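Local atomic coordinates of interferon-inducible protein AIM2 (Mus musculus, PDB entry 4JBM), a protein that senses double-stranded DNA in the cytosol through its HIN domain, the part present here, and assembles the AIM2 inflammasome that leads to pyroptosis. Residues 3-9 / 53-59; 124-130 / 141-147. All blocks are in the same frame, centred on the assembly; numbering follows the deposited sequence.

Contact 1 of 2, residues 3-9 / 53-59; sequences PLVVTVL and PKRTIKI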
ATOM      1  N   PRO A   3      15.501   4.802 -17.792  1.00 85.85           N
ATOM      2  CA  PRO A   3      14.870   5.811 -16.936  1.00 81.54           C
ATOM      3  C   PRO A   3      13.406   6.062 -17.274  1.00 75.84           C
ATOM      4  O   PRO A   3      13.002   6.001 -18.434  1.00 73.77           O
ATOM      5  CB  PRO A   3      15.692   7.066 -17.228  1.00 89.92           C
ATOM      6  CG  PRO A   3      17.042   6.550 -17.583  1.00 92.01           C
ATOM      7  CD  PRO A   3      16.799   5.262 -18.322  1.00 83.95           C
ATOM      8  N   LEU A   4      12.622   6.323 -16.237  1.00 75.51           N
ATOM      9  CA  LEU A   4      11.183   6.483 -16.367  1.00 76.34           C
ATOM     10  C   LEU A   4      10.753   7.789 -15.712  1.00 75.05           C
ATOM     11  O   LEU A   4      11.038   8.028 -14.538  1.00 69.93           O
ATOM     12  CB  LEU A   4      10.453   5.287 -15.738  1.00 80.40           C
ATOM     13  CG  LEU A   4       8.974   5.081 -16.077  1.00 80.78           C
ATOM     14  CD1 LEU A   4       8.782   4.941 -17.577  1.00 83.79           C
ATOM     15  CD2 LEU A   4       8.426   3.851 -15.373  1.00 66.17           C
ATOM     16  N   VAL A   5      10.070   8.634 -16.475  1.00 71.04           N
ATOM     17  CA  VAL A   5       9.508   9.862 -15.935  1.00 69.51           C
ATOM     18  C   VAL A   5       8.126   9.564 -15.381  1.00 65.23           C
ATOM     19  O   VAL A   5       7.277   9.021 -16.084  1.00 62.00           O
ATOM     20  CB  VAL A   5       9.382  10.946 -17.010  1.00 73.64           C
ATOM     21  CG1 VAL A   5       8.775  12.208 -16.411  1.00 76.24           C
ATOM     22  CG2 VAL A   5      10.735  11.246 -17.618  1.00 58.37           C
ATOM     23  N   VAL A   6       7.926   9.863 -14.101  1.00 66.83           N
ATOM     24  CA  VAL A   6       6.647   9.639 -13.447  1.00 64.82           C
ATOM     25  C   VAL A   6       6.211  10.891 -12.687  1.00 69.14           C
ATOM     26  O   VAL A   6       7.021  11.760 -12.356  1.00 66.35           O
ATOM     27  CB  VAL A   6       6.700   8.445 -12.464  1.00 66.65           C
ATOM     28  CG1 VAL A   6       6.959   7.142 -13.207  1.00 66.38           C
ATOM     29  CG2 VAL A   6       7.769   8.673 -11.434  1.00 72.53           C
ATOM     30  N   THR A   7       4.913  10.985 -12.451  1.00 62.04           N
ATOM     31  CA  THR A   7       4.326  12.044 -11.652  1.00 69.39           C
ATOM     32  C   THR A   7       3.969  11.440 -10.295  1.00 72.02           C
ATOM     33  O   THR A   7       3.313  10.401 -10.237  1.00 78.49           O
ATOM     34  CB  THR A   7       3.048  12.574 -12.331  1.00 66.00           C
ATOM     35  OG1 THR A   7       3.359  13.016 -13.659  1.00 69.30           O
ATOM     36  CG2 THR A   7       2.439  13.719 -11.534  1.00 73.25           C
ATOM     37  N   VAL A   8       4.390  12.078  -9.207  1.00 69.68           N
ATOM     38  CA  VAL A   8       4.083  11.536  -7.882  1.00 63.15           C
ATOM     39  C   VAL A   8       2.664  11.908  -7.456  1.00 61.44           C
ATOM     40  O   VAL A   8       2.275  13.074  -7.493  1.00 71.99           O
ATOM     41  CB  VAL A   8       5.101  11.983  -6.809  1.00 63.94           C
ATOM     42  CG1 VAL A   8       4.759  11.353  -5.464  1.00 56.97           C
ATOM     43  CG2 VAL A   8       6.501  11.594  -7.224  1.00 67.48           C
ATOM     44  N   LEU A   9       1.904  10.892  -7.056  1.00 59.82           N
ATOM     45  CA  LEU A   9       0.494  11.021  -6.693  1.00 67.32           C
ATOM     46  C   LEU A   9       0.265  10.978  -5.185  1.00 66.66           C
ATOM     47  O   LEU A   9      -0.607  11.674  -4.668  1.00 69.02           O
ATOM     48  CB  LEU A   9      -0.315   9.894  -7.343  1.00 47.68           C
ATOM     49  CG  LEU A   9      -0.964  10.114  -8.713  1.00 59.36           C
ATOM     50  CD1 LEU A   9      -0.092  10.927  -9.625  1.00 51.62           C
ATOM     51  CD2 LEU A   9      -1.266   8.771  -9.343  1.00 59.69           C
ATOM     52  N   PRO A  53       3.631  14.984  -3.896  1.00 77.61           N
ATOM     53  CA  PRO A  53       2.560  14.889  -4.895  1.00 64.30           C
ATOM     54  C   PRO A  53       2.631  16.011  -5.921  1.00 70.38           C
ATOM     55  O   PRO A  53       2.998  17.129  -5.561  1.00 78.76           O
ATOM     56  CB  PRO A  53       1.287  14.989  -4.049  1.00 57.48           C
ATOM     57  CG  PRO A  53       1.684  14.346  -2.749  1.00 68.96           C
ATOM     58  CD  PRO A  53       3.114  14.803  -2.524  1.00 76.14           C
ATOM     59  N   LYS A  54       2.343  15.680  -7.181  1.00 81.60           N
ATOM     60  CA  LYS A  54       2.323  16.630  -8.303  1.00 79.38           C
ATOM     61  C   LYS A  54       3.696  16.989  -8.878  1.00 84.45           C
ATOM     62  O   LYS A  54       3.777  17.631  -9.925  1.00 97.92           O
ATOM     63  CB  LYS A  54       1.495  17.881  -7.990  1.00 72.36           C
ATOM     64  CG  LYS A  54       0.057  17.563  -7.635  1.00 76.47           C
ATOM     65  CD  LYS A  54      -0.798  18.816  -7.626  1.00 91.54           C
ATOM     66  CE  LYS A  54      -2.244  18.485  -7.293  1.00 96.07           C
ATOM     67  NZ  LYS A  54      -3.170  19.515  -7.833  1.00101.06           N
ATOM     68  N   ARG A  55       4.769  16.581  -8.203  1.00 79.96           N
ATOM     69  CA  ARG A  55       6.109  16.825  -8.730  1.00 83.05           C
ATOM     70  C   ARG A  55       6.404  15.770  -9.794  1.00 79.22           C
ATOM     71  O   ARG A  55       5.874  14.661  -9.738  1.00 77.20           O
ATOM     72  CB  ARG A  55       7.171  16.796  -7.619  1.00 92.10           C
ATOM     73  CG  ARG A  55       7.286  18.087  -6.797  1.00100.33           C
ATOM     74  CD  ARG A  55       8.130  19.143  -7.503  1.00109.20           C
ATOM     75  NE  ARG A  55       8.004  20.465  -6.891  1.00120.58           N
ATOM     76  CZ  ARG A  55       7.109  21.383  -7.252  1.00126.04           C
ATOM     77  NH1 ARG A  55       6.257  21.134  -8.238  1.00128.45           N
ATOM     78  NH2 ARG A  55       7.073  22.557  -6.634  1.00123.90           N
ATOM     79  N   THR A  56       7.252  16.113 -10.757  1.00 79.69           N
ATOM     80  CA  THR A  56       7.633  15.157 -11.787  1.00 88.42           C
ATOM     81  C   THR A  56       9.066  14.718 -11.561  1.00 85.91           C
ATOM     82  O   THR A  56       9.958  15.549 -11.411  1.00 89.82           O
ATOM     83  CB  THR A  56       7.476  15.732 -13.212  1.00 82.94           C
ATOM     84  OG1 THR A  56       8.222  16.950 -13.329  1.00 88.22           O
ATOM     85  CG2 THR A  56       6.016  16.001 -13.520  1.00 74.86           C
ATOM     86  N   ILE A  57       9.281  13.409 -11.529  1.00 79.10           N
ATOM     87  CA  ILE A  57      10.605  12.873 -11.252  1.00 78.98           C
ATOM     88  C   ILE A  57      11.032  11.845 -12.289  1.00 78.27           C
ATOM     89  O   ILE A  57      10.198  11.159 -12.880  1.00 69.72           O
ATOM     90  CB  ILE A  57      10.679  12.227  -9.847  1.00 79.62           C
ATOM     91  CG1 ILE A  57       9.643  11.115  -9.718  1.00 73.64           C
ATOM     92  CG2 ILE A  57      10.472  13.268  -8.757  1.00 81.68           C
ATOM     93  CD1 ILE A  57       9.749  10.314  -8.422  1.00 79.71           C
ATOM     94  N   LYS A  58      12.346  11.745 -12.491  1.00 78.63           N
ATOM     95  CA  LYS A  58      12.929  10.759 -13.385  1.00 83.54           C
ATOM     96  C   LYS A  58      13.700   9.746 -12.536  1.00 88.41           C
ATOM     97  O   LYS A  58      14.551  10.111 -11.708  1.00 77.83           O
ATOM     98  CB  LYS A  58      13.852  11.439 -14.402  1.00 92.97           C
ATOM     99  CG  LYS A  58      14.242  10.564 -15.593  1.00100.92           C
ATOM    100  CD  LYS A  58      14.992  11.363 -16.663  1.00 95.07           C
ATOM    101  CE  LYS A  58      15.226  10.527 -17.911  1.00100.41           C
ATOM    102  NZ  LYS A  58      13.934  10.115 -18.524  1.00105.40           N
ATOM    103  N   ILE A  59      13.385   8.472 -12.733  1.00 83.02           N
ATOM    104  CA  ILE A  59      13.935   7.417 -11.899  1.00 80.31           C
ATOM    105  C   ILE A  59      14.715   6.439 -12.763  1.00 77.38           C
ATOM    106  O   ILE A  59      14.190   5.898 -13.732  1.00 74.66           O
ATOM    107  CB  ILE A  59      12.813   6.664 -11.138  1.00 70.69           C
ATOM    108  CG1 ILE A  59      11.851   7.659 -10.479  1.00 77.55           C
ATOM    109  CG2 ILE A  59      13.411   5.687 -10.122  1.00 73.32           C
ATOM    110  CD1 ILE A  59      10.718   7.025  -9.686  1.00 72.21           C
TER
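Six backbone hydrogen bonds join the two segments, which run antiparallel with strand axes 4.7 Å apart at an angle of 148°. L4 and I59 exchange a reciprocal pair, L4 N to I59 O and I59 N to L4 O, each 3.0 Å; V6 and I57 do the same at 2.9 Å, V6 N to I57 O and I57 N to V6 O. Before T56 begins its strand, K54 and R55 still bond to V8: V8 N to R55 O at 3.0 Å and K54 N to V8 O at 2.6 Å. Between the bonded pairs, CA-H...O contacts fill in, such as V5 CA to I57 O at 3.4 Å.

The two faces differ in chemistry. L4, V6, I57 and I59 share the apolar one: V6 CG2 lies 3.5 Å from I57 CG1 and 3.8 Å from I59 CD1, while beside them V8 CG2 meets I57 CD1 at 3.7 Å. Beta-branched residues suit an extended backbone and pack tightly here, with F38 and V31 continuing the apolar layer. V5, T7, T56 and K58 occupy the more exposed face, where hydroxyls and the ammonium group of K58 can meet solvent; the K58 chain folds along V5 and P3. This pairing links strand 25-32, beyond 4-16, to 56-60 and the edge strand 76-79 in a curved sheet of the first of the HIN domain's two OB folds.

Contact 2 of 2, residues 124-130 / 141-147; sequences EKDRVLY and VLVLGNP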
ATOM      1  N   GLU A 124      -4.970 -13.779  18.083  1.00 92.49           N
ATOM      2  CA  GLU A 124      -3.943 -14.711  18.566  1.00102.93           C
ATOM      3  C   GLU A 124      -2.672 -13.907  18.878  1.00118.34           C
ATOM      4  O   GLU A 124      -2.434 -12.866  18.268  1.00124.56           O
ATOM      5  CB  GLU A 124      -3.646 -15.781  17.505  1.00 89.07           C
ATOM      6  CG  GLU A 124      -4.702 -16.872  17.385  1.00 85.22           C
ATOM      7  CD  GLU A 124      -4.676 -17.595  16.048  1.00 90.22           C
ATOM      8  OE1 GLU A 124      -3.914 -17.186  15.158  1.00 95.08           O
ATOM      9  OE2 GLU A 124      -5.427 -18.575  15.881  1.00101.25           O
ATOM     10  N   LYS A 125      -1.864 -14.379  19.830  1.00120.49           N
ATOM     11  CA  LYS A 125      -0.669 -13.642  20.261  1.00118.03           C
ATOM     12  C   LYS A 125       0.436 -13.578  19.206  1.00116.42           C
ATOM     13  O   LYS A 125       1.401 -12.826  19.352  1.00122.08           O
ATOM     14  CB  LYS A 125      -0.114 -14.218  21.565  1.00123.56           C
ATOM     15  CG  LYS A 125       0.781 -15.418  21.360  1.00124.00           C
ATOM     16  CD  LYS A 125       1.225 -15.980  22.682  1.00117.35           C
ATOM     17  CE  LYS A 125       2.055 -17.222  22.500  1.00103.39           C
ATOM     18  NZ  LYS A 125       3.471 -16.830  22.386  1.00 95.81           N
ATOM     19  N   ASP A 126       0.289 -14.372  18.149  1.00108.01           N
ATOM     20  CA  ASP A 126       1.251 -14.404  17.051  1.00101.46           C
ATOM     21  C   ASP A 126       0.690 -13.799  15.757  1.00 98.13           C
ATOM     22  O   ASP A 126       1.443 -13.397  14.867  1.00 98.39           O
ATOM     23  CB  ASP A 126       1.686 -15.841  16.783  1.00 95.79           C
ATOM     24  CG  ASP A 126       0.518 -16.809  16.771  1.00 96.86           C
ATOM     25  OD1 ASP A 126      -0.363 -16.693  17.647  1.00 77.55           O
ATOM     26  OD2 ASP A 126       0.486 -17.688  15.887  1.00110.36           O
ATOM     27  N   ARG A 127      -0.633 -13.750  15.644  1.00 83.02           N
ATOM     28  CA  ARG A 127      -1.254 -13.191  14.453  1.00 86.54           C
ATOM     29  C   ARG A 127      -2.681 -12.759  14.742  1.00 89.85           C
ATOM     30  O   ARG A 127      -3.319 -13.244  15.673  1.00 82.62           O
ATOM     31  CB  ARG A 127      -1.246 -14.217  13.315  1.00 84.04           C
ATOM     32  CG  ARG A 127      -2.042 -15.477  13.595  1.00 73.84           C
ATOM     33  CD  ARG A 127      -1.944 -16.469  12.447  1.00 73.17           C
ATOM     34  NE  ARG A 127      -0.555 -16.745  12.096  1.00 88.23           N
ATOM     35  CZ  ARG A 127      -0.174 -17.452  11.037  1.00 98.50           C
ATOM     36  NH1 ARG A 127      -1.078 -17.944  10.201  1.00 98.69           N
ATOM     37  NH2 ARG A 127       1.117 -17.651  10.805  1.00 98.80           N
ATOM     38  N   VAL A 128      -3.173 -11.839  13.922  1.00 78.71           N
ATOM     39  CA  VAL A 128      -4.564 -11.425  13.958  1.00 72.70           C
ATOM     40  C   VAL A 128      -5.165 -11.555  12.567  1.00 69.73           C
ATOM     41  O   VAL A 128      -4.564 -11.130  11.574  1.00 71.04           O
ATOM     42  CB  VAL A 128      -4.722  -9.984  14.486  1.00 74.65           C
ATOM     43  CG1 VAL A 128      -6.181  -9.658  14.719  1.00 79.14           C
ATOM     44  CG2 VAL A 128      -3.931  -9.797  15.773  1.00 68.50           C
ATOM     45  N   LEU A 129      -6.341 -12.167  12.498  1.00 71.26           N
ATOM     46  CA  LEU A 129      -7.025 -12.348  11.227  1.00 76.33           C
ATOM     47  C   LEU A 129      -8.231 -11.426  11.215  1.00 80.10           C
ATOM     48  O   LEU A 129      -9.062 -11.464  12.123  1.00 80.02           O
ATOM     49  CB  LEU A 129      -7.465 -13.798  11.030  1.00 74.86           C
ATOM     50  CG  LEU A 129      -7.565 -14.239   9.567  1.00 84.51           C
ATOM     51  CD1 LEU A 129      -6.202 -14.133   8.900  1.00 93.62           C
ATOM     52  CD2 LEU A 129      -8.117 -15.646   9.430  1.00 89.15           C
ATOM     53  N   TYR A 130      -8.321 -10.591  10.188  1.00 73.23           N
ATOM     54  CA  TYR A 130      -9.405  -9.630  10.110  1.00 58.22           C
ATOM     55  C   TYR A 130     -10.351 -10.026   8.993  1.00 60.93           C
ATOM     56  O   TYR A 130      -9.968 -10.067   7.826  1.00 64.62           O
ATOM     57  CB  TYR A 130      -8.851  -8.229   9.859  1.00 51.60           C
ATOM     58  CG  TYR A 130      -8.011  -7.675  10.998  1.00 67.43           C
ATOM     59  CD1 TYR A 130      -8.598  -6.967  12.040  1.00 63.57           C
ATOM     60  CD2 TYR A 130      -6.632  -7.837  11.017  1.00 70.08           C
ATOM     61  CE1 TYR A 130      -7.836  -6.446  13.074  1.00 65.52           C
ATOM     62  CE2 TYR A 130      -5.861  -7.318  12.044  1.00 65.25           C
ATOM     63  CZ  TYR A 130      -6.467  -6.626  13.069  1.00 64.47           C
ATOM     64  OH  TYR A 130      -5.703  -6.112  14.093  1.00 72.61           O
ATOM     65  N   VAL A 141      -7.661 -10.728   6.275  1.00 49.74           N
ATOM     66  CA  VAL A 141      -6.446  -9.941   6.243  1.00 57.79           C
ATOM     67  C   VAL A 141      -5.590 -10.408   7.376  1.00 73.15           C
ATOM     68  O   VAL A 141      -5.959 -10.269   8.540  1.00 69.98           O
ATOM     69  CB  VAL A 141      -6.728  -8.439   6.395  1.00 61.10           C
ATOM     70  CG1 VAL A 141      -5.421  -7.666   6.543  1.00 47.07           C
ATOM     71  CG2 VAL A 141      -7.497  -7.946   5.203  1.00 52.79           C
ATOM     72  N   LEU A 142      -4.448 -10.981   7.019  1.00 69.02           N
ATOM     73  CA  LEU A 142      -3.573 -11.620   7.982  1.00 65.00           C
ATOM     74  C   LEU A 142      -2.468 -10.676   8.420  1.00 58.54           C
ATOM     75  O   LEU A 142      -1.596 -10.327   7.635  1.00 65.92           O
ATOM     76  CB  LEU A 142      -2.991 -12.886   7.353  1.00 74.31           C
ATOM     77  CG  LEU A 142      -1.944 -13.742   8.067  1.00 74.03           C
ATOM     78  CD1 LEU A 142      -2.463 -14.227   9.405  1.00 64.52           C
ATOM     79  CD2 LEU A 142      -1.603 -14.915   7.166  1.00 67.29           C
ATOM     80  N   VAL A 143      -2.507 -10.265   9.680  1.00 62.42           N
ATOM     81  CA  VAL A 143      -1.465  -9.401  10.207  1.00 60.27           C
ATOM     82  C   VAL A 143      -0.643 -10.240  11.190  1.00 75.79           C
ATOM     83  O   VAL A 143      -1.144 -10.654  12.234  1.00 87.39           O
ATOM     84  CB  VAL A 143      -2.057  -8.169  10.912  1.00 68.27           C
ATOM     85  CG1 VAL A 143      -0.983  -7.431  11.704  1.00 61.00           C
ATOM     86  CG2 VAL A 143      -2.723  -7.244   9.897  1.00 75.49           C
ATOM     87  N   LEU A 144       0.587 -10.573  10.842  1.00 81.31           N
ATOM     88  CA  LEU A 144       1.432 -11.344  11.748  1.00 87.80           C
ATOM     89  C   LEU A 144       2.006 -10.545  12.901  1.00 97.43           C
ATOM     90  O   LEU A 144       2.320  -9.381  12.768  1.00 96.96           O
ATOM     91  CB  LEU A 144       2.522 -12.075  10.987  1.00 68.64           C
ATOM     92  CG  LEU A 144       1.923 -13.066  10.001  1.00 82.99           C
ATOM     93  CD1 LEU A 144       2.970 -13.884   9.287  1.00 91.27           C
ATOM     94  CD2 LEU A 144       0.948 -13.998  10.681  1.00 97.47           C
ATOM     95  N   GLY A 145       2.172 -11.212  14.031  1.00107.59           N
ATOM     96  CA  GLY A 145       2.853 -10.649  15.179  1.00125.87           C
ATOM     97  C   GLY A 145       2.499  -9.366  15.909  1.00140.07           C
ATOM     98  O   GLY A 145       3.328  -8.471  15.975  1.00147.62           O
ATOM     99  N   ASN A 146       1.288  -9.235  16.429  1.00141.57           N
ATOM    100  CA  ASN A 146       0.986  -8.088  17.286  1.00145.58           C
ATOM    101  C   ASN A 146      -0.194  -8.367  18.223  1.00150.18           C
ATOM    102  O   ASN A 146      -0.918  -9.328  18.004  1.00149.48           O
ATOM    103  CB  ASN A 146       0.726  -6.842  16.437  1.00142.77           C
ATOM    104  CG  ASN A 146       1.962  -5.977  16.249  1.00136.16           C
ATOM    105  OD1 ASN A 146       2.146  -4.977  16.939  1.00132.81           O
ATOM    106  ND2 ASN A 146       2.798  -6.342  15.292  1.00130.40           N
ATOM    107  N   PRO A 147      -0.393  -7.556  19.265  1.00153.32           N
ATOM    108  CA  PRO A 147      -1.643  -7.653  20.040  1.00155.70           C
ATOM    109  C   PRO A 147      -2.965  -7.286  19.307  1.00160.19           C
ATOM    110  O   PRO A 147      -3.921  -8.044  19.493  1.00160.50           O
ATOM    111  CB  PRO A 147      -1.405  -6.724  21.239  1.00152.65           C
ATOM    112  CG  PRO A 147       0.059  -6.411  21.259  1.00149.61           C
ATOM    113  CD  PRO A 147       0.662  -6.786  19.953  1.00149.65           C
TER
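Backbone hydrogen bonds define the register of this antiparallel pair. V128 and V143 form a reciprocal couple, V128 N to V143 O and V143 N to V128 O, both 2.9 Å. Y130 and V141 form a second, Y130 N to V141 O and V141 N to Y130 O, also 2.9 Å. At the open end G145 N donates to D126 O at a very short 2.5 Å; G145, with phi and psi of 57° and 58°, turns the chain out of the strand in a conformation that glycine adopts easily.

V128, Y130, V141 and V143 are buried together: Y130 CE2 touches V143 CG2 at 3.8 Å, and the Y130 ring also meets F182, so the large aromatic packs against both a valine and a second ring. On the other face L129 CD1 packs on L142 CD1 at 3.8 Å.

The aliphatic stem of R127 lies on leucines: R127 CB is 3.4 Å from L144 CD2 and R127 CD 3.8 Å from L142 CD1. L144 CD2 also sits over one face of the guanidinium.

Valine and tyrosine thus contribute to the hydrophobic interior of the second OB fold, while arginine covers leucine methyls and probably leaves its guanidinium partly open to solvent.

From the N terminus, the chain enters contact 1 along 3-9, passes through strands 25-32 and 37-42, and returns at 53-59, closing a loop of 43 residues within the first OB fold. It completes the first sheet with strands 63-64, 69-71 and 76-79, then passes through helices 88-95 and 100-103 and enters the second through strand 111-123. Contact 2 closes a much shorter loop, ten residues between 124-130 and 141-147, as a hairpin. The contacts therefore lie in series, neither nested nor crossed. Their centres are about 35 Å apart, on opposite sides of the chain's centre, and they do not touch: each ties strands together within its own sheet of the two-part HIN domain.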